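Putative flavoprotein (Bacteroides eggerthii, PDB 4ICI) binds flavin mononucleotide in a flavodoxin-like fold and probably works as an electron-transfer or redox flavoprotein, though its partners and substrate are not known. Local coordinates at residues K15-F21 and D41-P47; T26-A31 and P122-S126; A48-T52 and R64-E68; Y95-L101 and S129-A135. One frame throughout, in Å; residues are numbered along the deposited sequence.

Contacts 1, 2 and 4 all reach the same parallel sheet. Contact 1 joins two neighbouring strands by backbone hydrogen bonds. Contact 2 is the most buried; it lays helix 26-38 across strand 119-125, and meets contact 1 where Ala31 touches Tyr20 and Phe123 touches Val18. Contact 4 continues from the next strand, bonded to that of contact 2, into the loops around the flavin ring. Contacts 1 and 4 are partly buried. Contacts 2 and 4 share FMN: the first holds phosphate and ribityl oxygens, the second mainly the isoalloxazine edge. Contact 3 lies at the surface, away from the sheet, and depends on charge and stacking. Its Tyr51 touches Phe21 of contact 1 and Trp98 of contact 4.

Contact 1: K15-F21 and D41-P47; sequences KILVAYF and DLYPIAP. With EDO (1,2-ethanediol), chain E; EDO (1,2-ethanediol), chain G.
Residues 15-21 and 41-47 run side by side, extended. Strands 16-20 and 41-44 are parallel, with axes 4.6 Å apart at closest approach and 24° between directions. Leu17 pairs with Asp41, Val18 with Leu42, Ala19 with Tyr43 and Tyr20 with Pro44. The ladder runs Asp41 N to Ile16 O (3.0 Å), Val18 N to Asp41 O (2.8 Å), Tyr43 N to Val18 O (2.9 Å), Tyr20 N to Tyr43 O (3.0 Å) and Ile45 N to Tyr20 O (2.7 Å). Helix 26-38 links the two strands, making a beta-alpha-beta unit of the flavodoxin-like fold, with strand 41-44 at the sheet edge. On one face the small Ala19 leaves a hollow. The Tyr43 ring (chi1 t) brings its edge there, CD2 3.9 Å from Ala19 CB. Ile45 CD1 also enters it, 4.2 Å from Ala19 CB. Leu17 CD1 lies 3.7 Å from Tyr43 CB. Tyr43 OH bonds to Ser80. On the other face Val18 CB meets Leu42 CD1 at 3.8 Å. Tyr20 (chi1 p) leans over the neighbouring strand, with CE1 3.8 Å from Leu42 CD2. Pro44 CA sits over its ring face in a CH-pi contact, 4.1 Å from the centroid. Beyond the strands, Phe21 CE1 reaches Pro47 CG at 4.2 Å. At the opposite end a water bridges Lys15 NZ (3.1 Å) and Asp41 OD2 (2.8 Å); these groups also bond to Thr87 and Tyr88, respectively.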
# COMPACT_ATOMS: atom_id res chain seq x y z
N LYS A 15 14.93 6.66 8.19
CA LYS A 15 13.97 5.92 9.01
C LYS A 15 12.81 5.50 8.08
O LYS A 15 12.20 6.36 7.43
CB LYS A 15 13.42 6.73 10.17
CG LYS A 15 12.77 5.85 11.23
CD LYS A 15 12.13 6.62 12.36
CE LYS A 15 11.51 5.68 13.39
NZ LYS A 15 10.78 6.43 14.46
N ILE A 16 12.56 4.20 8.01
CA ILE A 16 11.68 3.60 7.01
C ILE A 16 10.45 2.97 7.69
O ILE A 16 10.58 2.22 8.66
CB ILE A 16 12.40 2.51 6.18
CG1 ILE A 16 13.63 3.11 5.49
CG2 ILE A 16 11.42 1.82 5.19
CD1 ILE A 16 14.40 2.09 4.66
N LEU A 17 9.28 3.33 7.17
CA LEU A 17 8.03 2.67 7.49
C LEU A 17 7.50 1.90 6.30
O LEU A 17 7.55 2.40 5.16
CB LEU A 17 6.98 3.71 7.88
CG LEU A 17 5.62 3.19 8.35
CD1 LEU A 17 5.76 2.38 9.65
CD2 LEU A 17 4.63 4.34 8.48
N VAL A 18 7.05 0.68 6.58
CA VAL A 18 6.34 -0.16 5.62
C VAL A 18 4.89 -0.22 6.09
O VAL A 18 4.56 -0.99 7.00
CB VAL A 18 7.01 -1.55 5.45
CG1 VAL A 18 6.26 -2.40 4.44
CG2 VAL A 18 8.51 -1.43 5.10
N ALA A 19 4.05 0.61 5.48
CA ALA A 19 2.62 0.60 5.75
C ALA A 19 1.95 -0.31 4.73
O ALA A 19 2.34 -0.32 3.56
CB ALA A 19 2.05 2.05 5.67
N TYR A 20 0.95 -1.07 5.16
CA TYR A 20 0.30 -1.96 4.24
C TYR A 20 -1.10 -2.32 4.66
O TYR A 20 -1.39 -2.41 5.86
CB TYR A 20 1.13 -3.25 4.02
CG TYR A 20 1.15 -4.12 5.24
CD1 TYR A 20 2.03 -3.88 6.30
CD2 TYR A 20 0.22 -5.12 5.40
CE1 TYR A 20 2.02 -4.67 7.44
CE2 TYR A 20 0.19 -5.89 6.52
CZ TYR A 20 1.09 -5.66 7.55
OH TYR A 20 1.06 -6.45 8.69
N PHE A 21 -1.94 -2.54 3.65
CA PHE A 21 -3.24 -3.16 3.83
C PHE A 21 -3.18 -4.57 3.23
O PHE A 21 -2.63 -4.79 2.15
CB PHE A 21 -4.30 -2.33 3.09
CG PHE A 21 -5.66 -3.00 2.98
CD1 PHE A 21 -6.37 -3.35 4.11
CD2 PHE A 21 -6.20 -3.25 1.75
CE1 PHE A 21 -7.58 -3.97 3.99
CE2 PHE A 21 -7.42 -3.86 1.64
CZ PHE A 21 -8.11 -4.23 2.78
N ASP A 41 10.17 -0.41 10.14
CA ASP A 41 9.02 -0.67 10.99
C ASP A 41 7.86 -1.02 10.08
O ASP A 41 7.77 -0.48 9.00
CB ASP A 41 8.65 0.60 11.77
CG ASP A 41 9.66 0.96 12.86
OD1 ASP A 41 10.43 0.08 13.28
OD2 ASP A 41 9.66 2.13 13.31
N LEU A 42 6.97 -1.91 10.53
CA LEU A 42 5.74 -2.21 9.80
C LEU A 42 4.53 -1.61 10.50
O LEU A 42 4.46 -1.65 11.74
CB LEU A 42 5.53 -3.71 9.63
CG LEU A 42 5.97 -4.31 8.29
CD1 LEU A 42 7.44 -4.15 8.15
CD2 LEU A 42 5.55 -5.81 8.18
N TYR A 43 3.60 -1.08 9.70
CA TYR A 43 2.34 -0.54 10.17
C TYR A 43 1.21 -1.20 9.36
O TYR A 43 0.96 -0.85 8.20
CB TYR A 43 2.31 0.98 10.01
CG TYR A 43 0.93 1.62 10.17
CD1 TYR A 43 0.22 1.53 11.37
CD2 TYR A 43 0.36 2.33 9.14
CE1 TYR A 43 -1.05 2.11 11.50
CE2 TYR A 43 -0.90 2.91 9.28
CZ TYR A 43 -1.58 2.79 10.44
OH TYR A 43 -2.83 3.40 10.55
N PRO A 44 0.52 -2.18 9.98
CA PRO A 44 -0.66 -2.71 9.35
C PRO A 44 -1.78 -1.66 9.37
O PRO A 44 -2.15 -1.12 10.42
CB PRO A 44 -1.01 -3.93 10.21
CG PRO A 44 0.26 -4.24 11.02
CD PRO A 44 0.85 -2.87 11.24
N ILE A 45 -2.32 -1.38 8.19
CA ILE A 45 -3.46 -0.47 8.03
C ILE A 45 -4.70 -1.32 8.28
O ILE A 45 -5.11 -2.08 7.40
CB ILE A 45 -3.50 0.13 6.60
CG1 ILE A 45 -2.20 0.95 6.30
CG2 ILE A 45 -4.75 0.97 6.43
CD1 ILE A 45 -2.00 1.32 4.80
N ALA A 46 -5.24 -1.23 9.50
CA ALA A 46 -6.31 -2.11 9.93
C ALA A 46 -7.66 -1.44 9.72
O ALA A 46 -7.92 -0.36 10.25
CB ALA A 46 -6.17 -2.49 11.41
N PRO A 47 -8.53 -2.06 8.93
CA PRO A 47 -9.87 -1.51 8.82
C PRO A 47 -10.65 -1.54 10.13
O PRO A 47 -10.60 -2.52 10.87
CB PRO A 47 -10.55 -2.39 7.80
CG PRO A 47 -9.71 -3.54 7.62
CD PRO A 47 -8.36 -3.30 8.20
C1 EDO E . -4.17 -5.23 9.06
O1 EDO E . -5.55 -5.62 9.08
C2 EDO E . -3.57 -5.06 7.65
O2 EDO E . -4.50 -4.63 6.68
C1 EDO G . -1.40 -8.12 8.54
O1 EDO G . -0.75 -7.75 9.75
C2 EDO G . -2.18 -9.45 8.46
O2 EDO G . -1.43 -10.70 8.43
O HOH W 1 10.00 3.66 15.61

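Contact 2: T26-A31 and P122-S126; sequences TTARAA and PFATS. With FMN (flavin mononucleotide), chain B.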
# COMPACT_ATOMS: atom_id res chain seq x y z
N THR A 26 -1.65 -12.02 1.89
CA THR A 26 -0.62 -12.10 0.84
C THR A 26 0.28 -10.86 0.87
O THR A 26 1.50 -10.95 0.83
CB THR A 26 -1.25 -12.25 -0.56
OG1 THR A 26 -2.26 -13.25 -0.54
CG2 THR A 26 -0.19 -12.60 -1.61
N THR A 27 -0.34 -9.69 0.94
CA THR A 27 0.41 -8.45 1.00
C THR A 27 1.13 -8.31 2.33
O THR A 27 2.23 -7.73 2.38
CB THR A 27 -0.51 -7.24 0.74
OG1 THR A 27 -1.26 -7.52 -0.45
CG2 THR A 27 0.29 -5.96 0.54
N ALA A 28 0.55 -8.82 3.41
CA ALA A 28 1.25 -8.80 4.70
C ALA A 28 2.59 -9.56 4.60
O ALA A 28 3.60 -9.14 5.16
CB ALA A 28 0.37 -9.40 5.79
N ARG A 29 2.58 -10.70 3.91
CA ARG A 29 3.80 -11.48 3.77
C ARG A 29 4.84 -10.73 2.95
O ARG A 29 6.03 -10.72 3.30
CB ARG A 29 3.49 -12.86 3.19
CG ARG A 29 2.75 -13.77 4.19
CD ARG A 29 2.62 -15.25 3.75
NE ARG A 29 2.07 -15.45 2.40
CZ ARG A 29 0.78 -15.51 2.07
NH1 ARG A 29 -0.19 -15.37 2.99
NH2 ARG A 29 0.44 -15.71 0.79
N ALA A 30 4.40 -10.07 1.87
CA ALA A 30 5.29 -9.23 1.08
C ALA A 30 5.87 -8.09 1.93
O ALA A 30 7.07 -7.80 1.90
CB ALA A 30 4.56 -8.67 -0.15
N ALA A 31 5.00 -7.45 2.69
CA ALA A 31 5.42 -6.37 3.57
C ALA A 31 6.47 -6.81 4.59
O ALA A 31 7.42 -6.09 4.90
CB ALA A 31 4.19 -5.77 4.27
N PRO A 122 4.97 2.86 -3.59
CA PRO A 122 3.95 1.80 -3.49
C PRO A 122 4.56 0.42 -3.70
O PRO A 122 5.58 0.27 -4.35
CB PRO A 122 2.98 2.15 -4.63
CG PRO A 122 3.87 2.77 -5.68
CD PRO A 122 4.97 3.48 -4.92
N PHE A 123 3.88 -0.59 -3.20
CA PHE A 123 4.14 -1.97 -3.56
C PHE A 123 2.86 -2.74 -3.50
O PHE A 123 1.88 -2.29 -2.89
CB PHE A 123 5.26 -2.59 -2.68
CG PHE A 123 4.89 -2.82 -1.23
CD1 PHE A 123 5.01 -1.80 -0.31
CD2 PHE A 123 4.50 -4.07 -0.79
CE1 PHE A 123 4.72 -2.00 1.04
CE2 PHE A 123 4.24 -4.29 0.55
CZ PHE A 123 4.36 -3.25 1.46
N ALA A 124 2.82 -3.92 -4.12
CA ALA A 124 1.56 -4.64 -4.23
C ALA A 124 1.74 -6.12 -4.39
O ALA A 124 2.83 -6.59 -4.73
CB ALA A 124 0.72 -4.07 -5.41
N THR A 125 0.66 -6.83 -4.13
CA THR A 125 0.49 -8.20 -4.60
C THR A 125 -0.77 -8.27 -5.45
O THR A 125 -1.63 -7.40 -5.38
CB THR A 125 0.45 -9.24 -3.46
OG1 THR A 125 -0.74 -9.13 -2.69
CG2 THR A 125 1.69 -9.15 -2.55
N SER A 126 -0.87 -9.30 -6.30
CA SER A 126 -1.99 -9.41 -7.25
C SER A 126 -2.11 -10.83 -7.73
O SER A 126 -1.22 -11.67 -7.52
CB SER A 126 -1.79 -8.51 -8.46
OG SER A 126 -0.83 -9.07 -9.35
N1 FMN B . -5.75 -9.43 -8.97
C2 FMN B . -5.31 -8.92 -10.16
O2 FMN B . -4.32 -9.42 -10.69
N3 FMN B . -5.99 -7.87 -10.76
C4 FMN B . -7.14 -7.32 -10.22
O4 FMN B . -7.64 -6.35 -10.82
C4A FMN B . -7.61 -7.86 -9.01
N5 FMN B . -8.80 -7.37 -8.43
C5A FMN B . -9.20 -7.92 -7.20
C6 FMN B . -10.35 -7.42 -6.58
C7 FMN B . -10.77 -7.93 -5.37
C7M FMN B . -11.97 -7.35 -4.69
C8 FMN B . -10.05 -8.93 -4.74
C8M FMN B . -10.52 -9.50 -3.42
C9 FMN B . -8.91 -9.44 -5.36
C9A FMN B . -8.46 -8.93 -6.59
N10 FMN B . -7.30 -9.43 -7.21
C10 FMN B . -6.88 -8.89 -8.41
C1' FMN B . -6.48 -10.49 -6.53
C2' FMN B . -5.61 -9.82 -5.43
O2' FMN B . -4.88 -8.70 -5.87
C3' FMN B . -4.55 -10.79 -4.87
O3' FMN B . -5.16 -12.07 -4.55
C4' FMN B . -3.73 -10.21 -3.68
O4' FMN B . -2.57 -10.99 -3.57
C5' FMN B . -4.56 -10.37 -2.34
O5' FMN B . -3.74 -9.81 -1.34
P FMN B . -4.08 -9.92 0.22
O1P FMN B . -4.02 -11.42 0.53
O2P FMN B . -3.16 -9.08 0.96
O3P FMN B . -5.49 -9.38 0.49
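Two adjacent threonines at a helix start and a distant third gather around the phosphate and ribityl end of FMN. Thr27 OG1 and Thr125 OG1 lie 2.8 Å apart, and each also meets FMN. Thr27 OG1 donates to FMN O2P at 2.8 Å, and Thr125 OG1 is hydrogen-bonded to the ribityl FMN O4' at 2.8 Å. Thr26 binds the phosphate twice, through N and OG1, both 2.8 Å from FMN O1P. Thr27 N adds a bond to FMN O2P at 2.9 Å. The phosphate thus sits at the N-terminal end of helix 26-38, as in flavodoxins. Ser22, Ala23 and Thr24 supply further bonds to FMN. The segment 26-31 crosses strand 122-125 at 132°, with axes 7.9 Å apart at closest approach. Behind the polar cluster the contact turns apolar. Small residues let the helix settle close: Ala30 CB is 3.8 Å from Thr125 CG2, and Ala31 CB meets the edge of the Phe123 ring, 3.8 Å from CZ. Phe123 also packs on Val18 of strand 16-20. Backbone amides and neutral hydroxyls do the binding here, so the phosphate charge is met by hydrogen bonds and the helix end rather than by a basic side chain.

Contact 3: A48-T52 and R64-E68; sequences AQPYT and RSSVE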
# COMPACT_ATOMS: atom_id res chain seq x y z
N ALA A 48 -11.40 -0.48 10.39
CA ALA A 48 -12.27 -0.45 11.54
C ALA A 48 -13.34 -1.55 11.48
O ALA A 48 -13.72 -2.10 12.51
CB ALA A 48 -12.90 0.92 11.67
N GLN A 49 -13.79 -1.88 10.27
CA GLN A 49 -14.66 -3.01 10.04
C GLN A 49 -13.94 -3.99 9.14
O GLN A 49 -13.75 -3.72 7.94
CB GLN A 49 -15.98 -2.59 9.39
CG GLN A 49 -16.97 -3.78 9.22
CD GLN A 49 -18.31 -3.39 8.71
OE1 GLN A 49 -18.83 -3.95 7.70
NE2 GLN A 49 -18.91 -2.46 9.41
N PRO A 50 -13.50 -5.14 9.69
CA PRO A 50 -12.80 -6.14 8.87
C PRO A 50 -13.54 -6.59 7.62
O PRO A 50 -14.76 -6.65 7.61
CB PRO A 50 -12.62 -7.31 9.84
CG PRO A 50 -12.55 -6.64 11.19
CD PRO A 50 -13.53 -5.52 11.11
N TYR A 51 -12.77 -6.94 6.58
CA TYR A 51 -13.31 -7.48 5.36
C TYR A 51 -13.54 -8.97 5.48
O TYR A 51 -12.60 -9.73 5.76
CB TYR A 51 -12.36 -7.18 4.19
CG TYR A 51 -12.33 -5.73 3.79
CD1 TYR A 51 -11.50 -4.83 4.43
CD2 TYR A 51 -13.10 -5.27 2.73
CE1 TYR A 51 -11.48 -3.50 4.06
CE2 TYR A 51 -13.11 -3.94 2.36
CZ TYR A 51 -12.26 -3.06 3.01
OH TYR A 51 -12.25 -1.71 2.67
N THR A 52 -14.77 -9.37 5.25
CA THR A 52 -15.16 -10.78 5.19
C THR A 52 -14.93 -11.36 3.78
O THR A 52 -14.73 -10.65 2.81
CB THR A 52 -16.65 -10.94 5.48
OG1 THR A 52 -17.35 -10.26 4.44
CG2 THR A 52 -17.04 -10.38 6.87
N ARG A 64 -19.15 -5.42 -0.71
CA ARG A 64 -18.52 -4.24 -0.16
C ARG A 64 -17.38 -3.75 -1.05
O ARG A 64 -17.27 -2.55 -1.34
CB ARG A 64 -18.02 -4.55 1.23
CG ARG A 64 -17.27 -3.43 1.93
CD ARG A 64 -16.70 -3.90 3.20
NE ARG A 64 -15.96 -2.87 3.93
CZ ARG A 64 -15.27 -3.11 5.04
NH1 ARG A 64 -15.24 -4.33 5.54
NH2 ARG A 64 -14.60 -2.14 5.63
N SER A 65 -16.56 -4.69 -1.52
CA SER A 65 -15.41 -4.30 -2.35
C SER A 65 -15.86 -3.76 -3.71
O SER A 65 -15.28 -2.79 -4.20
CB SER A 65 -14.41 -5.44 -2.51
OG SER A 65 -14.93 -6.59 -3.17
N SER A 66 -16.92 -4.32 -4.29
CA SER A 66 -17.42 -3.79 -5.56
C SER A 66 -17.95 -2.38 -5.42
O SER A 66 -17.68 -1.52 -6.25
CB SER A 66 -18.52 -4.69 -6.12
OG SER A 66 -17.99 -5.93 -6.52
N VAL A 67 -18.71 -2.15 -4.36
CA VAL A 67 -19.28 -0.82 -4.07
C VAL A 67 -18.17 0.20 -3.85
O VAL A 67 -18.19 1.29 -4.39
CB VAL A 67 -20.25 -0.91 -2.87
CG1 VAL A 67 -20.64 0.49 -2.34
CG2 VAL A 67 -21.46 -1.78 -3.26
N GLU A 68 -17.13 -0.21 -3.12
CA GLU A 68 -15.95 0.64 -2.88
C GLU A 68 -15.28 1.03 -4.15
O GLU A 68 -14.91 2.18 -4.37
CB GLU A 68 -14.84 -0.06 -2.12
CG GLU A 68 -15.01 -0.10 -0.69
CD GLU A 68 -13.76 -0.62 -0.02
OE1 GLU A 68 -12.68 -0.68 -0.68
OE2 GLU A 68 -13.85 -0.96 1.15
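Tyr51 OH donates a very short hydrogen bond to Glu68 OE2, at 2.3 Å. Arg64 reaches back from the first turn of helix 64-70 with an extended side chain. Its NH1 and NH2 both donate to Gln49 O, each at 2.9 Å, and NH1 makes a weak bond to Pro50 O at 3.1 Å. NH1 also forms a salt bridge with Asp55. NH2 forms one with a HEPES molecule, probably from the crystallisation liquor. The guanidinium lies flat on the Tyr51 ring in a cation-pi stack, with centres 3.6 Å apart and planes at 7°. Gln49 OE1 lies over its opposite face. Further out, the Tyr51 ring meets Phe21 and stands edge-to-face with Trp98. The contact ties the loop after strand 41-44 to helix 64-70, beside the FMN pocket, where Ser65 touches the cofactor. Loop carbonyls, Asp55 and an aromatic face share the arginine charge, while the phenol meets the Glu68 carboxylate, so the loop is held by hydrogen bonds, charge and a cation-pi stack, not an apolar core.

Contact 4: Y95-L101 and S129-A135; sequences YPIWWDL and SSIGNSA. With FMN (flavin mononucleotide), chain B.
Two loops of the FMN pocket meet here beside the isoalloxazine ring, as in flavodoxins. Residues 95-101 leave strand 90-96 and make a type I' turn from Trp98 to Leu101, with Trp99 and Asp100 at positive phi. The turn is closed by Trp98 N to Leu101 O (3.0 Å) and Leu101 N to Trp98 O (2.9 Å). Its amides face the flavin: Trp99 N donates to FMN N5 at 2.9 Å and Asp100 N to FMN O4 at 3.0 Å. From the other loop, Ser129 N donates to FMN O2 at 2.7 Å, and FMN N3 donates to Ser129 OG at 2.8 Å. Trp98 lays a ring face against FMN C7. Asn133 ND2 (chi1 t) donates to Asp100 O at 2.8 Å. Tyr95 OH (chi1 p) donates to Ser134 OG at 2.8 Å, and Ser134 OG (chi1 p) in turn donates to Ile131 O at 2.8 Å. Leu101 and Ser134 have CA atoms 4.1 Å apart. Ile97 CD1 packs against the helix, 3.5 Å from Ser134 OG. Two waters link Asp100 OD1 to the start of helix 132-141. Strand 119-125 pairs with Tyr95 and Ile97, and helix 64-70 packs against Trp98, Trp99 and Leu101.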
# COMPACT_ATOMS: atom_id res chain seq x y z
N TYR A 95 -0.40 -2.84 -0.84
CA TYR A 95 -1.81 -3.20 -1.01
C TYR A 95 -1.97 -4.36 -1.98
O TYR A 95 -1.16 -4.55 -2.88
CB TYR A 95 -2.65 -1.98 -1.50
CG TYR A 95 -2.04 -1.23 -2.67
CD1 TYR A 95 -1.13 -0.20 -2.45
CD2 TYR A 95 -2.33 -1.56 -3.95
CE1 TYR A 95 -0.54 0.46 -3.53
CE2 TYR A 95 -1.76 -0.91 -5.03
CZ TYR A 95 -0.87 0.10 -4.82
OH TYR A 95 -0.26 0.76 -5.88
N PRO A 96 -3.09 -5.08 -1.87
CA PRO A 96 -3.51 -5.95 -2.95
C PRO A 96 -4.09 -5.11 -4.09
O PRO A 96 -4.72 -4.08 -3.83
CB PRO A 96 -4.62 -6.77 -2.31
CG PRO A 96 -5.23 -5.85 -1.28
CD PRO A 96 -4.06 -5.04 -0.77
N ILE A 97 -3.89 -5.52 -5.33
CA ILE A 97 -4.54 -4.88 -6.48
C ILE A 97 -6.00 -5.28 -6.51
O ILE A 97 -6.29 -6.47 -6.54
CB ILE A 97 -3.91 -5.33 -7.82
CG1 ILE A 97 -2.43 -4.95 -7.92
CG2 ILE A 97 -4.72 -4.77 -9.04
CD1 ILE A 97 -2.12 -3.46 -7.69
N TRP A 98 -6.92 -4.32 -6.47
CA TRP A 98 -8.36 -4.55 -6.59
C TRP A 98 -8.86 -3.77 -7.81
O TRP A 98 -8.79 -2.55 -7.85
CB TRP A 98 -9.11 -4.07 -5.36
CG TRP A 98 -9.01 -4.92 -4.15
CD1 TRP A 98 -8.22 -6.03 -3.95
CD2 TRP A 98 -9.66 -4.68 -2.90
NE1 TRP A 98 -8.38 -6.50 -2.66
CE2 TRP A 98 -9.25 -5.69 -2.00
CE3 TRP A 98 -10.56 -3.71 -2.44
CZ2 TRP A 98 -9.71 -5.77 -0.70
CZ3 TRP A 98 -11.01 -3.81 -1.14
CH2 TRP A 98 -10.58 -4.84 -0.28
N TRP A 99 -9.35 -4.51 -8.83
CA TRP A 99 -9.81 -3.89 -10.06
C TRP A 99 -8.77 -2.90 -10.64
O TRP A 99 -9.09 -1.80 -11.08
CB TRP A 99 -11.16 -3.21 -9.82
CG TRP A 99 -12.23 -4.17 -9.42
CD1 TRP A 99 -12.64 -4.51 -8.14
CD2 TRP A 99 -13.00 -5.00 -10.31
NE1 TRP A 99 -13.62 -5.47 -8.21
CE2 TRP A 99 -13.86 -5.78 -9.52
CE3 TRP A 99 -13.05 -5.14 -11.70
CZ2 TRP A 99 -14.76 -6.71 -10.06
CZ3 TRP A 99 -13.95 -6.06 -12.25
CH2 TRP A 99 -14.79 -6.83 -11.43
N ASP A 100 -7.51 -3.34 -10.65
CA ASP A 100 -6.37 -2.58 -11.19
C ASP A 100 -6.08 -1.28 -10.44
O ASP A 100 -5.41 -0.39 -10.99
CB ASP A 100 -6.56 -2.32 -12.70
CG ASP A 100 -5.26 -2.36 -13.50
OD1 ASP A 100 -4.18 -2.75 -12.96
OD2 ASP A 100 -5.36 -1.95 -14.68
N LEU A 101 -6.55 -1.19 -9.20
CA LEU A 101 -6.39 -0.01 -8.38
C LEU A 101 -5.93 -0.37 -6.97
O LEU A 101 -6.02 -1.51 -6.54
CB LEU A 101 -7.73 0.76 -8.26
CG LEU A 101 -8.29 1.38 -9.54
CD1 LEU A 101 -9.78 1.75 -9.30
CD2 LEU A 101 -7.44 2.57 -9.99
N SER A 129 -2.20 -8.88 -12.35
CA SER A 129 -2.09 -7.51 -12.81
C SER A 129 -0.79 -6.90 -12.35
O SER A 129 -0.31 -7.17 -11.24
CB SER A 129 -3.23 -6.66 -12.27
OG SER A 129 -4.46 -6.99 -12.88
N SER A 130 -0.24 -6.03 -13.18
CA SER A 130 0.92 -5.23 -12.83
C SER A 130 0.51 -4.12 -11.87
O SER A 130 -0.67 -3.75 -11.77
CB SER A 130 1.55 -4.62 -14.06
OG SER A 130 0.66 -3.74 -14.69
N ILE A 131 1.48 -3.57 -11.19
CA ILE A 131 1.22 -2.46 -10.29
C ILE A 131 1.00 -1.13 -10.99
O ILE A 131 0.46 -0.21 -10.39
CB ILE A 131 2.37 -2.29 -9.25
CG1 ILE A 131 1.90 -1.46 -8.02
CG2 ILE A 131 3.66 -1.73 -9.89
CD1 ILE A 131 2.92 -1.41 -6.87
N GLY A 132 1.42 -1.02 -12.25
CA GLY A 132 1.50 0.28 -12.90
C GLY A 132 0.26 1.14 -12.86
O GLY A 132 0.34 2.34 -12.54
N ASN A 133 -0.89 0.55 -13.20
CA ASN A 133 -2.11 1.36 -13.20
C ASN A 133 -2.44 1.96 -11.84
O ASN A 133 -2.68 3.16 -11.71
CB ASN A 133 -3.31 0.60 -13.74
CG ASN A 133 -4.49 1.53 -13.99
OD1 ASN A 133 -4.43 2.35 -14.93
ND2 ASN A 133 -5.49 1.48 -13.13
N SER A 134 -2.35 1.12 -10.82
CA SER A 134 -2.72 1.55 -9.48
C SER A 134 -1.78 2.66 -9.05
O SER A 134 -2.21 3.63 -8.42
CB SER A 134 -2.69 0.35 -8.52
OG SER A 134 -1.37 -0.13 -8.26
N ALA A 135 -0.48 2.51 -9.33
CA ALA A 135 0.51 3.49 -8.96
C ALA A 135 0.33 4.81 -9.71
O ALA A 135 0.47 5.89 -9.14
CB ALA A 135 1.91 2.92 -9.18
N1 FMN B . -5.75 -9.43 -8.97
C2 FMN B . -5.31 -8.92 -10.16
O2 FMN B . -4.32 -9.42 -10.69
N3 FMN B . -5.99 -7.87 -10.76
C4 FMN B . -7.14 -7.32 -10.22
O4 FMN B . -7.64 -6.35 -10.82
C4A FMN B . -7.61 -7.86 -9.01
N5 FMN B . -8.80 -7.37 -8.43
C5A FMN B . -9.20 -7.92 -7.20
C6 FMN B . -10.35 -7.42 -6.58
C7 FMN B . -10.77 -7.93 -5.37
C7M FMN B . -11.97 -7.35 -4.69
C8 FMN B . -10.05 -8.93 -4.74
C8M FMN B . -10.52 -9.50 -3.42
C9 FMN B . -8.91 -9.44 -5.36
C9A FMN B . -8.46 -8.93 -6.59
N10 FMN B . -7.30 -9.43 -7.21
C10 FMN B . -6.88 -8.89 -8.41
C1' FMN B . -6.48 -10.49 -6.53
C2' FMN B . -5.61 -9.82 -5.43
O2' FMN B . -4.88 -8.70 -5.87
C3' FMN B . -4.55 -10.79 -4.87
O3' FMN B . -5.16 -12.07 -4.55
C4' FMN B . -3.73 -10.21 -3.68
O4' FMN B . -2.57 -10.99 -3.57
C5' FMN B . -4.56 -10.37 -2.34
O5' FMN B . -3.74 -9.81 -1.34
P FMN B . -4.08 -9.92 0.22
O1P FMN B . -4.02 -11.42 0.53
O2P FMN B . -3.16 -9.08 0.96
O3P FMN B . -5.49 -9.38 0.49
O HOH W 2 -2.45 -1.77 -10.96
O HOH W 3 -1.65 -2.18 -14.16